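Local coordinates for universal stress protein (PDB 7MQ5) that is of unknown function but, as a putative universal stress protein, probably takes part in the bacterial stress response, at residues Arg130-Gly135 against Asp237-Val242. Residues are numbered along the deposited sequence; the frame is centred on the assembly and turned at random.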
loop_
_atom_site.group_PDB
_atom_site.type_symbol
_atom_site.label_atom_id
_atom_site.label_comp_id
_atom_site.label_asym_id
_atom_site.label_seq_id
_atom_site.Cartn_x
_atom_site.Cartn_y
_atom_site.Cartn_z
ATOM N N ARG A 130 -9.847 11.953 -2.488
ATOM C CA ARG A 130 -10.238 12.419 -1.136
ATOM C C ARG A 130 -8.994 12.612 -0.275
ATOM O O ARG A 130 -8.076 11.800 -0.318
ATOM C CB ARG A 130 -11.164 11.405 -0.472
ATOM C CG ARG A 130 -12.542 11.309 -1.105
ATOM C CD ARG A 130 -13.312 10.219 -0.394
ATOM N NE ARG A 130 -12.865 8.893 -0.811
ATOM C CZ ARG A 130 -12.795 7.821 -0.022
ATOM N NH1 ARG A 130 -13.042 7.924 1.270
ATOM N NH2 ARG A 130 -12.409 6.663 -0.521
ATOM N N PRO A 131 -8.930 13.675 0.558
ATOM C CA PRO A 131 -7.796 13.839 1.462
ATOM C C PRO A 131 -7.776 12.726 2.523
ATOM O O PRO A 131 -8.810 12.223 2.906
ATOM C CB PRO A 131 -8.049 15.209 2.112
ATOM C CG PRO A 131 -9.540 15.411 1.984
ATOM C CD PRO A 131 -9.911 14.765 0.665
ATOM N N TRP A 132 -6.590 12.363 2.986
ATOM C CA TRP A 132 -6.510 11.379 4.095
ATOM C C TRP A 132 -6.947 11.993 5.424
ATOM O O TRP A 132 -7.476 11.255 6.252
ATOM C CB TRP A 132 -5.075 10.902 4.249
ATOM C CG TRP A 132 -4.637 9.911 3.228
ATOM C CD1 TRP A 132 -5.259 9.561 2.063
ATOM C CD2 TRP A 132 -3.391 9.207 3.249
ATOM N NE1 TRP A 132 -4.508 8.632 1.396
ATOM C CE2 TRP A 132 -3.346 8.418 2.081
ATOM C CE3 TRP A 132 -2.308 9.174 4.133
ATOM C CZ2 TRP A 132 -2.267 7.582 1.793
ATOM C CZ3 TRP A 132 -1.250 8.341 3.853
ATOM C CH2 TRP A 132 -1.230 7.567 2.694
ATOM N N THR A 133 -6.648 13.279 5.625
ATOM C CA THR A 133 -6.851 13.923 6.943
ATOM C C THR A 133 -8.291 13.734 7.408
ATOM O O THR A 133 -9.244 14.059 6.658
ATOM C CB THR A 133 -6.388 15.380 6.911
ATOM O OG1 THR A 133 -4.991 15.360 6.617
ATOM C CG2 THR A 133 -6.622 16.115 8.212
ATOM N N GLY A 134 -8.426 13.202 8.618
ATOM C CA GLY A 134 -9.746 12.999 9.230
ATOM C C GLY A 134 -10.500 11.795 8.695
ATOM O O GLY A 134 -11.634 11.586 9.153
ATOM N N GLY A 135 -9.915 11.011 7.791
ATOM C CA GLY A 135 -10.672 9.883 7.216
ATOM C C GLY A 135 -10.584 8.606 8.035
ATOM O O GLY A 135 -10.239 8.657 9.231
ATOM N N ASP A 237 -16.413 3.967 4.048
ATOM C CA ASP A 237 -15.880 5.015 3.134
ATOM C C ASP A 237 -14.374 5.168 3.430
ATOM O O ASP A 237 -13.871 6.308 3.476
ATOM C CB ASP A 237 -16.645 6.335 3.257
ATOM C CG ASP A 237 -16.447 7.287 2.089
ATOM O OD1 ASP A 237 -16.027 6.824 1.010
ATOM O OD2 ASP A 237 -16.747 8.486 2.260
ATOM N N ALA A 238 -13.665 4.043 3.608
ATOM C CA ALA A 238 -12.222 4.105 3.937
ATOM C C ALA A 238 -11.479 4.887 2.851
ATOM O O ALA A 238 -11.775 4.699 1.647
ATOM C CB ALA A 238 -11.658 2.713 4.066
ATOM N N VAL A 239 -10.491 5.671 3.264
ATOM C CA VAL A 239 -9.670 6.461 2.305
ATOM C C VAL A 239 -8.363 5.710 2.002
ATOM O O VAL A 239 -7.800 5.931 0.915
ATOM C CB VAL A 239 -9.463 7.887 2.836
ATOM C CG1 VAL A 239 -8.594 7.948 4.080
ATOM C CG2 VAL A 239 -8.953 8.804 1.744
ATOM N N VAL A 240 -7.921 4.841 2.912
ATOM C CA VAL A 240 -6.738 3.967 2.690
ATOM C C VAL A 240 -7.084 2.579 3.213
ATOM O O VAL A 240 -7.642 2.496 4.313
ATOM C CB VAL A 240 -5.465 4.460 3.418
ATOM C CG1 VAL A 240 -4.304 3.495 3.212
ATOM C CG2 VAL A 240 -5.087 5.871 3.031
ATOM N N THR A 241 -6.734 1.548 2.445
ATOM C CA THR A 241 -6.811 0.146 2.910
ATOM C C THR A 241 -5.384 -0.401 2.845
ATOM O O THR A 241 -4.723 -0.242 1.818
ATOM C CB THR A 241 -7.797 -0.697 2.090
ATOM O OG1 THR A 241 -9.088 -0.084 2.137
ATOM C CG2 THR A 241 -7.918 -2.106 2.618
ATOM N N VAL A 242 -4.944 -1.044 3.913
ATOM C CA VAL A 242 -3.605 -1.672 3.991
ATOM C C VAL A 242 -3.814 -3.178 3.907
ATOM O O VAL A 242 -4.585 -3.735 4.719
ATOM C CB VAL A 242 -2.864 -1.280 5.275
ATOM C CG1 VAL A 242 -1.472 -1.895 5.268
ATOM C CG2 VAL A 242 -2.814 0.233 5.455
#
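The R130 guanidinium has D237 OD1 over one face and V239 CG2 over the opposite one, with A238 O at its edge; the W132 indole takes V240 CG2 on one face. These groups tie the linker between strands 123-126 and 136-141 to the start of strand 240-244, a central strand of the alpha/beta fold of universal stress proteins. D237 ends helix 225-236 in a Schellman motif, and just past that helix end the carbonyls of D237 and A238 are both met by R130, whose guanidinium has N-H groups enough for two acceptors. NH1 of R130 donates to D237 O at 2.9 Å, in a bent bond (140°) from above the carbonyl plane. NH2 reaches A238 O at 3.0 Å, with a straighter N-H...O angle of 158°. The carboxylate of D237 is nearly parallel to the guanidinium but stacked over it; OD1, 3.2 Å from NH1, lies well out of the guanidinium plane, so the salt bridge rests on charge and no N-H points at it. The R130 chain bends at chi3 (-76°), which places NE, and NE is hydrogen-bonded to T128 OG1. Beta-branched V239 packs against the linker with both methyls: CG2 lies 3.6 Å from P131 O and also meets W132 CD1, while CG1 approaches the type II turn W132-G135. G135, without a side chain, suits the end of this turn, where its CA comes 4.2 Å from V239 CG1. W132, broad and apolar, packs on L29 and I30 of helix 22-34 as well as on V239 and V240, linking the N-terminal half to the C-terminal one, while its NE1 is hydrogen-bonded to D270 OD2. V240 CG2, set beside its own backbone N, makes a CH-pi contact 3.4 Å from the centroid of the five-membered ring of W132, with CE2 as its nearest ring atom at 3.2 Å.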